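PDB 2WAD: penicillin-binding protein 2B from Streptococcus pneumoniae, which forms peptide cross-links between glycan strands of cell-wall peptidoglycan as part of the elongasome, and binds penicillin. Local coordinates for residues 92-97 and 117-122; 242-245 and 251-254; 395-400 and 581-586. All coordinates share one frame; numbering follows the deposited sequence.

How the interactions relate
The three contacts follow one another along the chain and lie far apart in an elongated molecule. Interactions 1 and 2 both fall within the dimerisation domain, their centres 26 Å apart and their nearest atoms about 16 Å apart. Interaction 3 belongs to the transpeptidase domain, on the opposite side of the chain's centre: its centre is 50 Å from that of interaction 2 and 76 Å from that of interaction 1. None of the three lies at Ser386, the inferred acyl-ester nucleophile, or at the zinc site of Asp288, His290 and Asp292. The helix of interaction 3, 389-398, begins three residues after Ser386, but the contact is at its far end.

Interaction 1 of 3, residues 92-97 and 117-122; sequences DLKEIA and ADYYLA. Unlike the reference sequence in segment 92-97: Ile96 (reference Thr).
Lys94 reaches from helix 90-100 and lays its aliphatic chain against Tyr119 of helix 113-121 and against Ala122. The tight part is small. Lys94 CD sits 3.6 Å from Tyr119 CE1, approaching the ring obliquely, and CG follows at 4.1 Å from that same CE1. Roughly at right angles to this, Lys94 CD also meets the methyl of Ala122, CB, at 4.1 Å. The lysine and the tyrosine side chains cross at about a right angle, which confines their touching to the middle of the lysine chain. A bend at chi3 (-55°) carries the end of Lys94 past Ala122, with NZ still 4.2 Å from its CB.

These helices belong to the dimerisation domain in the N-terminal part of the protein, and helix 169-182 packs against both Lys94 and Tyr119: Phe178 touches the lysine, while Ile175 packs on the tyrosine. Tyr119 is held at a second place too, where its OH hydrogen-bonds Glu174 OE2 on that third helix. CG of Tyr119 lies anti to the backbone N (chi1 179°), which swings the ring out from its own helix to meet the lysine.

The contact is far looser at the ammonium end. Lys94 NZ lies 5.6 Å from the centroid of the Tyr119 ring, at 23° to its normal, a long cation-pi approach that can be at most weakly attractive. No hydrogen bond spans the two segments. Whereas Ala122 is buried, Lys94 and Tyr119 both keep part of their surface in solvent.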
loop_
_atom_site.group_PDB
_atom_site.type_symbol
_atom_site.label_atom_id
_atom_site.label_comp_id
_atom_site.label_asym_id
_atom_site.label_seq_id
_atom_site.Cartn_x
_atom_site.Cartn_y
_atom_site.Cartn_z
ATOM N N ASP A 92 -29.327 -29.324 24.391
ATOM C CA ASP A 92 -29.815 -27.976 24.684
ATOM C C ASP A 92 -29.565 -27.019 23.498
ATOM O O ASP A 92 -30.357 -26.109 23.223
ATOM C CB ASP A 92 -29.176 -27.412 25.965
ATOM C CG ASP A 92 -29.442 -28.267 27.207
ATOM O OD1 ASP A 92 -30.455 -28.986 27.268
ATOM O OD2 ASP A 92 -28.624 -28.230 28.151
ATOM N N LEU A 93 -28.474 -27.218 22.769
ATOM C CA LEU A 93 -28.230 -26.383 21.589
ATOM C C LEU A 93 -29.199 -26.637 20.428
ATOM O O LEU A 93 -29.652 -25.701 19.765
ATOM C CB LEU A 93 -26.778 -26.489 21.120
ATOM C CG LEU A 93 -25.766 -25.420 21.566
ATOM C CD1 LEU A 93 -26.157 -24.684 22.828
ATOM C CD2 LEU A 93 -24.347 -25.983 21.697
ATOM N N LYS A 94 -29.491 -27.907 20.175
ATOM C CA LYS A 94 -30.415 -28.300 19.129
ATOM C C LYS A 94 -31.821 -27.788 19.444
ATOM O O LYS A 94 -32.510 -27.339 18.535
ATOM C CB LYS A 94 -30.437 -29.826 18.984
ATOM C CG LYS A 94 -29.192 -30.396 18.319
ATOM C CD LYS A 94 -29.446 -31.816 17.839
ATOM C CE LYS A 94 -29.931 -32.692 18.969
ATOM N NZ LYS A 94 -29.834 -34.139 18.647
ATOM N N GLU A 95 -32.241 -27.846 20.710
ATOM C CA GLU A 95 -33.547 -27.307 21.096
ATOM C C GLU A 95 -33.637 -25.802 20.874
ATOM O O GLU A 95 -34.670 -25.311 20.418
ATOM C CB GLU A 95 -33.931 -27.640 22.543
ATOM C CG GLU A 95 -33.889 -29.114 22.931
ATOM C CD GLU A 95 -34.919 -29.975 22.218
ATOM O OE1 GLU A 95 -36.010 -29.471 21.895
ATOM O OE2 GLU A 95 -34.648 -31.176 21.998
ATOM N N ILE A 96 -32.559 -25.075 21.166
ATOM C CA ILE A 96 -32.510 -23.643 20.905
ATOM C C ILE A 96 -32.489 -23.306 19.403
ATOM O O ILE A 96 -33.122 -22.326 18.964
ATOM C CB ILE A 96 -31.333 -22.995 21.650
ATOM C CG1 ILE A 96 -31.595 -23.029 23.151
ATOM C CG2 ILE A 96 -31.056 -21.560 21.176
ATOM C CD1 ILE A 96 -30.340 -22.692 23.945
ATOM N N ALA A 97 -31.773 -24.115 18.623
ATOM C CA ALA A 97 -31.651 -23.873 17.180
ATOM C C ALA A 97 -33.019 -23.958 16.517
ATOM O O ALA A 97 -33.370 -23.075 15.752
ATOM C CB ALA A 97 -30.708 -24.873 16.533
ATOM N N ALA A 117 -20.823 -33.866 11.264
ATOM C CA ALA A 117 -20.437 -34.904 12.214
ATOM C C ALA A 117 -20.720 -34.452 13.645
ATOM O O ALA A 117 -21.118 -35.251 14.496
ATOM C CB ALA A 117 -18.973 -35.258 12.044
ATOM N N ASP A 118 -20.514 -33.160 13.882
ATOM C CA ASP A 118 -20.861 -32.511 15.138
ATOM C C ASP A 118 -22.339 -32.652 15.474
ATOM O O ASP A 118 -22.689 -33.166 16.540
ATOM C CB ASP A 118 -20.465 -31.039 15.097
ATOM C CG ASP A 118 -19.002 -30.826 15.426
ATOM O OD1 ASP A 118 -18.328 -31.787 15.847
ATOM O OD2 ASP A 118 -18.533 -29.683 15.281
ATOM N N TYR A 119 -23.201 -32.211 14.559
ATOM C CA TYR A 119 -24.648 -32.345 14.733
ATOM C C TYR A 119 -25.046 -33.794 14.972
ATOM O O TYR A 119 -25.882 -34.101 15.823
ATOM C CB TYR A 119 -25.380 -31.813 13.498
ATOM C CG TYR A 119 -26.880 -31.950 13.587
ATOM C CD1 TYR A 119 -27.646 -30.988 14.232
ATOM C CD2 TYR A 119 -27.535 -33.038 13.029
ATOM C CE1 TYR A 119 -29.021 -31.106 14.319
ATOM C CE2 TYR A 119 -28.910 -33.156 13.097
ATOM C CZ TYR A 119 -29.643 -32.189 13.749
ATOM O OH TYR A 119 -31.011 -32.291 13.840
ATOM N N TYR A 120 -24.439 -34.697 14.212
ATOM C CA TYR A 120 -24.788 -36.114 14.288
ATOM C C TYR A 120 -24.433 -36.710 15.651
ATOM O O TYR A 120 -25.186 -37.514 16.211
ATOM C CB TYR A 120 -24.096 -36.877 13.152
ATOM C CG TYR A 120 -24.285 -38.374 13.215
ATOM C CD1 TYR A 120 -25.523 -38.947 12.955
ATOM C CD2 TYR A 120 -23.224 -39.215 13.539
ATOM C CE1 TYR A 120 -25.706 -40.314 13.024
ATOM C CE2 TYR A 120 -23.400 -40.592 13.614
ATOM C CZ TYR A 120 -24.637 -41.128 13.351
ATOM O OH TYR A 120 -24.807 -42.488 13.423
ATOM N N LEU A 121 -23.278 -36.304 16.174
ATOM C CA LEU A 121 -22.782 -36.805 17.449
ATOM C C LEU A 121 -23.502 -36.176 18.641
ATOM O O LEU A 121 -23.395 -36.654 19.770
ATOM C CB LEU A 121 -21.273 -36.570 17.564
ATOM C CG LEU A 121 -20.356 -37.260 16.551
ATOM C CD1 LEU A 121 -18.914 -36.915 16.842
ATOM C CD2 LEU A 121 -20.567 -38.769 16.526
ATOM N N ALA A 122 -24.245 -35.108 18.374
ATOM C CA ALA A 122 -24.979 -34.386 19.400
ATOM C C ALA A 122 -25.914 -35.277 20.198
ATOM O O ALA A 122 -26.198 -34.989 21.354
ATOM C CB ALA A 122 -25.756 -33.241 18.778
#

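Interaction 2 of 3, residues 242-245 and 251-254; sequences AGLP and SYLK. Unlike the reference sequence in segment 251-254: Ser251 (reference Ala).
Tyr252 and Leu244 bury the most surface here, with Pro245 third, in a local loop-on-helix contact: the loop ahead of helix 249-255 runs beside that helix and rests Leu244 and Pro245 on its middle. Both lie in the dimerisation domain, at the protein surface and away from the active site.

Leu244 makes the closest approach. With CG anti to the carbonyl carbon (chi1 -68°) and CD1 in turn extended away from CA (chi2 -169°), this methyl comes to 3.4 Å from Tyr252 CB. It also lies 4.1 Å from Tyr252 CG, so it is lodged at the root of the tyrosine side chain.

Pro245 takes the outer part of the same residue, its CG 4.0 Å from Tyr252 CE2 and the two side chains crossing at about a right angle. Between them the leucine and proline follow Tyr252 from CB to the hydroxyl end, purely by apolar packing without a hydrogen bond. Val263, in a neighbouring loop, touches all three side chains, and Leu244 is held through its backbone to Leu259.

At the exposed margin Leu253 CD2 just meets Leu244 CD1, at 4.4 Å.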
loop_
_atom_site.group_PDB
_atom_site.type_symbol
_atom_site.label_atom_id
_atom_site.label_comp_id
_atom_site.label_asym_id
_atom_site.label_seq_id
_atom_site.Cartn_x
_atom_site.Cartn_y
_atom_site.Cartn_z
ATOM N N ALA A 242 -16.575 -14.088 7.971
ATOM C CA ALA A 242 -15.317 -14.730 7.585
ATOM C C ALA A 242 -14.202 -14.456 8.590
ATOM O O ALA A 242 -13.080 -14.136 8.196
ATOM C CB ALA A 242 -14.888 -14.284 6.184
ATOM N N GLY A 243 -14.514 -14.604 9.873
ATOM C CA GLY A 243 -13.639 -14.215 10.977
ATOM C C GLY A 243 -12.236 -13.740 10.654
ATOM O O GLY A 243 -12.033 -12.677 10.050
ATOM N N LEU A 244 -11.249 -14.519 11.086
ATOM C CA LEU A 244 -9.864 -14.220 10.748
ATOM C C LEU A 244 -9.550 -14.818 9.388
ATOM O O LEU A 244 -10.214 -15.757 8.952
ATOM C CB LEU A 244 -8.906 -14.793 11.790
ATOM C CG LEU A 244 -8.907 -14.192 13.197
ATOM C CD1 LEU A 244 -7.715 -14.717 13.978
ATOM C CD2 LEU A 244 -8.902 -12.674 13.161
ATOM N N PRO A 245 -8.554 -14.247 8.699
ATOM C CA PRO A 245 -7.974 -14.901 7.531
ATOM C C PRO A 245 -7.292 -16.210 7.935
ATOM O O PRO A 245 -6.477 -16.221 8.860
ATOM C CB PRO A 245 -6.948 -13.877 7.024
ATOM C CG PRO A 245 -6.800 -12.852 8.125
ATOM C CD PRO A 245 -8.094 -12.858 8.862
ATOM N N SER A 251 -0.909 -16.481 13.461
ATOM C CA SER A 251 -0.383 -15.186 13.866
ATOM C C SER A 251 -1.331 -14.479 14.838
ATOM O O SER A 251 -0.913 -13.998 15.888
ATOM C CB SER A 251 -0.105 -14.301 12.646
ATOM O OG SER A 251 0.937 -14.812 11.826
ATOM N N TYR A 252 -2.616 -14.438 14.508
ATOM C CA TYR A 252 -3.560 -13.587 15.236
ATOM C C TYR A 252 -4.054 -14.144 16.582
ATOM O O TYR A 252 -4.275 -13.368 17.517
ATOM C CB TYR A 252 -4.745 -13.167 14.354
ATOM C CG TYR A 252 -4.404 -12.473 13.044
ATOM C CD1 TYR A 252 -4.476 -11.084 12.914
ATOM C CD2 TYR A 252 -4.052 -13.215 11.920
ATOM C CE1 TYR A 252 -4.179 -10.457 11.700
ATOM C CE2 TYR A 252 -3.750 -12.597 10.710
ATOM C CZ TYR A 252 -3.816 -11.223 10.606
ATOM O OH TYR A 252 -3.517 -10.640 9.394
ATOM N N LEU A 253 -4.248 -15.462 16.681
ATOM C CA LEU A 253 -4.600 -16.101 17.956
ATOM C C LEU A 253 -3.468 -15.867 18.952
ATOM O O LEU A 253 -3.696 -15.525 20.117
ATOM C CB LEU A 253 -4.807 -17.610 17.797
ATOM C CG LEU A 253 -6.090 -18.133 17.148
ATOM C CD1 LEU A 253 -6.289 -19.587 17.528
ATOM C CD2 LEU A 253 -7.305 -17.306 17.543
ATOM N N LYS A 254 -2.254 -16.074 18.446
ATOM C CA LYS A 254 -1.000 -15.840 19.150
ATOM C C LYS A 254 -0.917 -14.396 19.641
ATOM O O LYS A 254 -0.886 -14.146 20.843
ATOM C CB LYS A 254 0.147 -16.120 18.179
ATOM C CG LYS A 254 1.454 -16.571 18.792
ATOM C CD LYS A 254 2.371 -17.053 17.679
ATOM C CE LYS A 254 3.823 -16.742 17.975
ATOM N NZ LYS A 254 4.629 -17.019 16.762
#

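Interaction 3 of 3, residues 395-400 and 581-586; sequences SGWENG and MAILHQ. Unlike the reference sequence in segment 581-586: Ala582 (reference Ser).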
loop_
_atom_site.group_PDB
_atom_site.type_symbol
_atom_site.label_atom_id
_atom_site.label_comp_id
_atom_site.label_asym_id
_atom_site.label_seq_id
_atom_site.Cartn_x
_atom_site.Cartn_y
_atom_site.Cartn_z
ATOM N N SER A 395 27.467 8.328 -8.333
ATOM C CA SER A 395 28.262 7.115 -8.297
ATOM C C SER A 395 29.686 7.370 -8.791
ATOM O O SER A 395 30.619 6.752 -8.295
ATOM C CB SER A 395 27.581 6.015 -9.106
ATOM O OG SER A 395 28.042 4.736 -8.705
ATOM N N GLY A 396 29.832 8.273 -9.762
ATOM C CA GLY A 396 31.124 8.741 -10.237
ATOM C C GLY A 396 31.954 9.418 -9.153
ATOM O O GLY A 396 33.148 9.169 -9.046
ATOM N N TRP A 397 31.341 10.291 -8.360
ATOM C CA TRP A 397 32.031 10.899 -7.230
ATOM C C TRP A 397 32.412 9.860 -6.160
ATOM O O TRP A 397 33.542 9.888 -5.687
ATOM C CB TRP A 397 31.183 12.013 -6.603
ATOM C CG TRP A 397 31.097 13.254 -7.448
ATOM C CD1 TRP A 397 32.120 13.840 -8.140
ATOM C CD2 TRP A 397 29.943 14.062 -7.684
ATOM N NE1 TRP A 397 31.681 14.956 -8.785
ATOM C CE2 TRP A 397 30.344 15.114 -8.533
ATOM C CE3 TRP A 397 28.606 14.002 -7.261
ATOM C CZ2 TRP A 397 29.456 16.093 -8.982
ATOM C CZ3 TRP A 397 27.720 14.970 -7.712
ATOM C CH2 TRP A 397 28.150 16.004 -8.567
ATOM N N GLU A 398 31.490 8.960 -5.796
ATOM C CA GLU A 398 31.728 7.961 -4.748
ATOM C C GLU A 398 32.881 7.015 -5.037
ATOM O O GLU A 398 33.641 6.668 -4.131
ATOM C CB GLU A 398 30.485 7.138 -4.384
ATOM C CG GLU A 398 29.325 7.984 -3.937
ATOM C CD GLU A 398 28.071 7.176 -3.727
ATOM O OE1 GLU A 398 27.213 7.625 -2.937
ATOM O OE2 GLU A 398 27.926 6.111 -4.362
ATOM N N ASN A 399 33.007 6.633 -6.303
ATOM C CA ASN A 399 33.986 5.650 -6.719
ATOM C C ASN A 399 35.275 6.243 -7.307
ATOM O O ASN A 399 36.021 5.563 -7.988
ATOM C CB ASN A 399 33.305 4.640 -7.653
ATOM C CG ASN A 399 32.269 3.830 -6.923
ATOM O OD1 ASN A 399 32.608 2.864 -6.247
ATOM N ND2 ASN A 399 30.995 4.229 -7.019
ATOM N N GLY A 400 35.536 7.521 -7.058
ATOM C CA GLY A 400 36.807 8.111 -7.475
ATOM C C GLY A 400 36.968 8.351 -8.969
ATOM O O GLY A 400 38.080 8.535 -9.459
ATOM N N MET A 581 26.676 17.734 -3.880
ATOM C CA MET A 581 25.241 17.930 -3.885
ATOM C C MET A 581 24.851 19.318 -4.422
ATOM O O MET A 581 23.792 19.492 -5.030
ATOM C CB MET A 581 24.672 17.719 -2.482
ATOM C CG MET A 581 23.138 17.855 -2.368
ATOM S SD MET A 581 22.285 16.657 -3.413
ATOM C CE MET A 581 22.472 15.101 -2.517
ATOM N N ALA A 582 25.706 20.309 -4.179
ATOM C CA ALA A 582 25.452 21.661 -4.664
ATOM C C ALA A 582 25.594 21.689 -6.192
ATOM O O ALA A 582 24.886 22.413 -6.877
ATOM C CB ALA A 582 26.386 22.669 -3.974
ATOM N N ILE A 583 26.472 20.847 -6.732
ATOM C CA ILE A 583 26.582 20.708 -8.173
ATOM C C ILE A 583 25.315 20.089 -8.763
ATOM O O ILE A 583 24.809 20.574 -9.761
ATOM C CB ILE A 583 27.853 19.965 -8.564
ATOM C CG1 ILE A 583 29.047 20.874 -8.270
ATOM C CG2 ILE A 583 27.868 19.624 -10.062
ATOM C CD1 ILE A 583 30.338 20.119 -7.911
ATOM N N LEU A 584 24.763 19.051 -8.141
ATOM C CA LEU A 584 23.509 18.488 -8.632
ATOM C C LEU A 584 22.399 19.541 -8.626
ATOM O O LEU A 584 21.665 19.630 -9.595
ATOM C CB LEU A 584 23.068 17.277 -7.809
ATOM C CG LEU A 584 24.038 16.088 -7.729
ATOM C CD1 LEU A 584 23.408 14.942 -6.909
ATOM C CD2 LEU A 584 24.553 15.597 -9.110
ATOM N N HIS A 585 22.261 20.287 -7.527
ATOM C CA HIS A 585 21.295 21.382 -7.397
ATOM C C HIS A 585 21.419 22.472 -8.477
ATOM O O HIS A 585 20.414 23.028 -8.919
ATOM C CB HIS A 585 21.402 22.017 -6.001
ATOM C CG HIS A 585 20.799 21.194 -4.898
ATOM N ND1 HIS A 585 20.683 21.654 -3.605
ATOM C CD2 HIS A 585 20.262 19.951 -4.895
ATOM C CE1 HIS A 585 20.103 20.733 -2.855
ATOM N NE2 HIS A 585 19.833 19.688 -3.615
ATOM N N GLN A 586 22.642 22.776 -8.904
ATOM C CA GLN A 586 22.869 23.776 -9.955
ATOM C C GLN A 586 22.475 23.182 -11.308
ATOM O O GLN A 586 21.892 23.872 -12.141
ATOM C CB GLN A 586 24.332 24.269 -9.959
ATOM C CG GLN A 586 24.673 25.404 -10.929
ATOM C CD GLN A 586 23.987 26.740 -10.606
ATOM O OE1 GLN A 586 23.669 27.028 -9.453
ATOM N NE2 GLN A 586 23.766 27.561 -11.628
#
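Helices 389-398 and 578-593 come no closer here than 10.3 Å between the CA atoms of Trp397 and Met581, a separation that the indole of Trp397 bridges to reach Ile583 and Leu584. The six-membered ring of the tryptophan does all the touching. Its CZ3 lies 3.5 Å from Leu584 CD2, the closest pair of the contact, and CH2 is 3.7 Å from that same methyl. The leucine methyl approaches the ring obliquely, but Leu584 CG lies in the ring plane, at the edge, 3.8 Å from CZ3. The two side chains slide past each other in opposite directions. Ile583 comes to the next part of the rim: its branch methyl CG2, anti to the backbone N, stands near the ring plane 3.9 Å from CH2 and 4.0 Å from CZ2.

This is a contact between helices of the transpeptidase domain, which has the fold of the penicillin-binding proteins and serine beta-lactamases. Helix 389-398 opens just after Ser386, the inferred acyl-ester nucleophile, with Lys389 completing what is consistent with an SxxK motif; Trp397 is at the opposite end, away from the active site. From the other helix, Ile583 continues onto Ala436 and Val437 of helix 436-442, and Leu584 onto Leu440.

The hydrogen bond from Trp397 NE1 to Gly404 O should also limit rotation of the indole. Just past the tryptophan the helix closes in a Schellman motif with Gly400, at positive phi, as the C-prime residue. One residue before the Schellman acceptor Gly396, Ser395 O accepts two bonds from Asn399, one from backbone N and one from ND2 at 2.9 Å, the latter nearly straight at 164°.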